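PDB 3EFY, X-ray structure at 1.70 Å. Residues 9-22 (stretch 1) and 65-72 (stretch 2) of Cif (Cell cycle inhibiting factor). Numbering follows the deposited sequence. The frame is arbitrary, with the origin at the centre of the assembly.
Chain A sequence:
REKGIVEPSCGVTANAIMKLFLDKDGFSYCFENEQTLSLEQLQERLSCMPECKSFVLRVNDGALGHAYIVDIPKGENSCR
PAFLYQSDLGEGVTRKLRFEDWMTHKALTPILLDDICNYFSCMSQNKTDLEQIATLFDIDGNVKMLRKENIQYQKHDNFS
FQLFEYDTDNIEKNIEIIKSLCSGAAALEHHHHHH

Stretch 1, residues 9-22: SCGVTANAIMKLFL
Stretch 2 65-72: GHAYIVDI

How are the two backbones arranged? Residues 10-22 form a helix with phi/psi near -60/-40, relaxing to -111/-26 at Leu22, and residues 66-72 form an extended strand. Their N-to-C directions run nearly parallel, 23° apart, and the axes approach to 6.9 Å. Gly11 CA lies 5.4 Å from Ala67 CA and Ala14 CA 5.5 Å from Tyr68 CA, whereas Phe21 CA and Asp71 CA are 9.5 Å apart, so the backbones are closer at the first two pairs. Just before the helix, Ser9 (phi/psi -69/165, chi1 p at 68°) caps it: Val12 N donates to Ser9 OG at 3.2 Å, satisfying an amide that has no carbonyl one turn earlier within the helix.

What does Cys10 do at the start of the contact? Its CB points toward the strand, and the p rotamer (56°) places SG 3.4 Å from Ala67 N, which donates a weak hydrogen bond to the large, diffuse sulfur. The same SG lies 4.8 Å from the centroid of the His66 ring, at its edge. His66 starts away from the helix, but chi1 t (-173°) and chi2 35° bring ND1 to 3.6 Å from Cys10 CB. A water ties the backbones together, donating to Cys10 O at 2.9 Å and Ala67 O at 2.8 Å.

What meets around Ala67? Its CB points toward the helix and packs 4.1 Å from Gly11 CA and 4.4 Å from Ala14 CB. The CA-to-CB bond of Tyr68 points away from the helix, and its nearest side-chain approach is CB, 6.1 Å from Ala14 CB; chi1 is p (46°) and chi2 91°.

Which side chain fills the middle? Ile69, with chi1 and chi2 both m (-58°, -55°), points toward the helix and has the largest area covered by it. Its CD1 lies 3.9 Å from Ala14 CB and 3.7 Å from Met18 SD; Met18 begins sideways and reaches this methyl through an all-m chain (-64°, -63°, -78°). Ile17, m then t (-64°, 165°), sets CG2 3.9 Å from Ile69 CG1. These contacts are apolar packing.

How is the wider end bridged? Phe21 points toward the strand with chi1 -83° and chi2 -91°, its long ring spanning the gap to bring CZ 3.5 Å from Asp71 OD2. Asp71 leaves its strand sideways, but chi1 t (174°) and chi2 -1° carry its carboxylate nearer; both its oxygens are hydrogen-bonded elsewhere in the structure.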

# COMPACT_ATOMS: atom_id res chain seq x y z
N SER A 9 -11.38 -10.27 0.64
CA SER A 9 -11.29 -11.51 1.42
C SER A 9 -10.40 -11.30 2.65
O SER A 9 -9.63 -10.32 2.70
CB SER A 9 -10.69 -12.63 0.57
OG SER A 9 -9.30 -12.40 0.27
N CYS A 10 -10.49 -12.23 3.58
CA CYS A 10 -9.68 -12.17 4.81
C CYS A 10 -8.19 -12.12 4.46
O CYS A 10 -7.41 -11.38 5.13
CB CYS A 10 -9.94 -13.31 5.76
SG CYS A 10 -9.73 -14.98 5.11
N GLY A 11 -7.78 -12.89 3.46
CA GLY A 11 -6.36 -12.95 3.09
C GLY A 11 -5.84 -11.69 2.41
O GLY A 11 -4.69 -11.25 2.65
N VAL A 12 -6.67 -11.07 1.57
CA VAL A 12 -6.36 -9.79 0.95
C VAL A 12 -6.23 -8.69 2.01
O VAL A 12 -5.26 -7.91 1.98
CB VAL A 12 -7.39 -9.47 -0.12
CG1 VAL A 12 -7.26 -8.07 -0.57
CG2 VAL A 12 -7.20 -10.46 -1.30
N THR A 13 -7.15 -8.65 2.97
CA THR A 13 -7.05 -7.71 4.09
C THR A 13 -5.78 -7.93 4.87
O THR A 13 -5.04 -6.97 5.13
CB THR A 13 -8.27 -7.86 5.00
OG1 THR A 13 -9.43 -7.47 4.24
CG2 THR A 13 -8.14 -6.98 6.23
N ALA A 14 -5.51 -9.17 5.21
CA ALA A 14 -4.28 -9.49 5.96
C ALA A 14 -3.03 -9.03 5.24
O ALA A 14 -2.11 -8.45 5.84
CB ALA A 14 -4.19 -10.98 6.25
N ASN A 15 -2.94 -9.35 3.94
CA ASN A 15 -1.74 -8.97 3.20
C ASN A 15 -1.55 -7.46 3.13
O ASN A 15 -0.43 -6.95 3.21
CB ASN A 15 -1.84 -9.51 1.77
CG ASN A 15 -1.81 -11.00 1.69
OD1 ASN A 15 -1.50 -11.71 2.65
ND2 ASN A 15 -2.08 -11.52 0.46
N ALA A 16 -2.65 -6.71 2.99
CA ALA A 16 -2.61 -5.28 2.93
C ALA A 16 -2.15 -4.66 4.26
O ALA A 16 -1.45 -3.67 4.27
CB ALA A 16 -3.95 -4.74 2.52
N ILE A 17 -2.60 -5.24 5.35
CA ILE A 17 -2.18 -4.82 6.68
C ILE A 17 -0.68 -5.06 6.88
O ILE A 17 0.04 -4.17 7.39
CB ILE A 17 -2.99 -5.48 7.78
CG1 ILE A 17 -4.46 -5.08 7.71
CG2 ILE A 17 -2.40 -5.09 9.16
CD1 ILE A 17 -5.34 -5.95 8.53
N MET A 18 -0.16 -6.21 6.42
CA MET A 18 1.29 -6.43 6.47
C MET A 18 2.04 -5.34 5.71
O MET A 18 3.07 -4.85 6.19
CB MET A 18 1.65 -7.82 5.94
CG MET A 18 1.09 -8.95 6.77
SD MET A 18 1.70 -9.03 8.47
CE MET A 18 3.33 -9.80 8.20
N LYS A 19 1.54 -4.95 4.54
CA LYS A 19 2.19 -3.88 3.75
C LYS A 19 2.20 -2.56 4.55
O LYS A 19 3.20 -1.82 4.56
CB LYS A 19 1.51 -3.68 2.41
CG LYS A 19 1.66 -4.88 1.48
CD LYS A 19 1.02 -4.59 0.11
CE LYS A 19 1.14 -5.80 -0.86
NZ LYS A 19 0.24 -5.61 -2.09
N LEU A 20 1.08 -2.26 5.21
CA LEU A 20 1.01 -1.05 6.03
C LEU A 20 2.05 -1.03 7.12
O LEU A 20 2.65 0.01 7.42
CB LEU A 20 -0.40 -0.88 6.66
CG LEU A 20 -1.45 -0.42 5.64
CD1 LEU A 20 -2.83 -0.47 6.28
CD2 LEU A 20 -1.19 1.01 5.11
N PHE A 21 2.26 -2.17 7.77
CA PHE A 21 3.26 -2.22 8.85
C PHE A 21 4.69 -2.19 8.36
O PHE A 21 5.56 -1.66 9.05
CB PHE A 21 3.08 -3.45 9.72
CG PHE A 21 2.02 -3.26 10.81
CD1 PHE A 21 2.35 -2.79 12.07
CD2 PHE A 21 0.68 -3.46 10.55
CE1 PHE A 21 1.37 -2.57 13.03
CE2 PHE A 21 -0.26 -3.25 11.50
CZ PHE A 21 0.05 -2.79 12.75
N LEU A 22 4.95 -2.80 7.22
CA LEU A 22 6.30 -3.18 6.78
C LEU A 22 6.90 -2.44 5.61
O LEU A 22 8.15 -2.36 5.52
CB LEU A 22 6.35 -4.67 6.49
CG LEU A 22 5.92 -5.56 7.64
CD1 LEU A 22 5.84 -7.07 7.24
CD2 LEU A 22 6.84 -5.41 8.87
N GLY A 65 -10.25 -21.81 8.77
CA GLY A 65 -10.44 -21.33 7.43
C GLY A 65 -10.44 -19.81 7.34
O GLY A 65 -11.33 -19.19 6.78
N HIS A 66 -9.39 -19.19 7.86
CA HIS A 66 -9.43 -17.78 8.08
C HIS A 66 -7.98 -17.24 8.17
O HIS A 66 -7.09 -18.01 8.48
CB HIS A 66 -10.15 -17.57 9.42
CG HIS A 66 -10.42 -16.15 9.72
ND1 HIS A 66 -10.75 -15.25 8.73
CD2 HIS A 66 -10.46 -15.46 10.89
CE1 HIS A 66 -10.88 -14.06 9.28
NE2 HIS A 66 -10.77 -14.17 10.59
N ALA A 67 -7.76 -16.03 7.73
CA ALA A 67 -6.46 -15.35 7.90
C ALA A 67 -6.64 -14.05 8.66
O ALA A 67 -7.67 -13.37 8.55
CB ALA A 67 -5.82 -15.06 6.53
N TYR A 68 -5.62 -13.64 9.42
CA TYR A 68 -5.75 -12.48 10.29
C TYR A 68 -4.37 -12.06 10.81
O TYR A 68 -3.41 -12.80 10.62
CB TYR A 68 -6.72 -12.77 11.46
CG TYR A 68 -6.53 -14.05 12.15
CD1 TYR A 68 -5.69 -14.17 13.27
CD2 TYR A 68 -7.13 -15.26 11.71
CE1 TYR A 68 -5.53 -15.39 13.92
CE2 TYR A 68 -6.92 -16.43 12.32
CZ TYR A 68 -6.11 -16.54 13.43
OH TYR A 68 -5.96 -17.77 14.05
N ILE A 69 -4.30 -10.90 11.46
CA ILE A 69 -3.02 -10.29 11.91
C ILE A 69 -3.03 -10.21 13.43
O ILE A 69 -4.03 -9.78 14.01
CB ILE A 69 -2.85 -8.92 11.35
CG1 ILE A 69 -2.89 -8.87 9.80
CG2 ILE A 69 -1.52 -8.31 11.86
CD1 ILE A 69 -1.89 -9.79 9.14
N VAL A 70 -1.90 -10.56 14.07
CA VAL A 70 -1.69 -10.32 15.50
C VAL A 70 -0.52 -9.35 15.61
O VAL A 70 0.56 -9.59 15.05
CB VAL A 70 -1.41 -11.58 16.22
CG1 VAL A 70 -1.15 -11.29 17.74
CG2 VAL A 70 -2.57 -12.57 16.08
N ASP A 71 -0.82 -8.21 16.24
CA ASP A 71 0.14 -7.09 16.41
C ASP A 71 0.63 -7.25 17.86
O ASP A 71 -0.19 -7.23 18.81
CB ASP A 71 -0.60 -5.79 16.14
CG ASP A 71 0.22 -4.52 16.41
OD1 ASP A 71 1.39 -4.64 16.85
OD2 ASP A 71 -0.30 -3.40 16.16
N ILE A 72 1.96 -7.38 18.02
CA ILE A 72 2.62 -7.55 19.30
C ILE A 72 3.52 -6.33 19.59
O ILE A 72 4.67 -6.30 19.19
CB ILE A 72 3.42 -8.85 19.37
CG1 ILE A 72 2.56 -10.08 18.99
CG2 ILE A 72 4.00 -9.06 20.80
CD1 ILE A 72 3.38 -11.28 18.63
O HOH W 1 -8.16 -10.70 7.84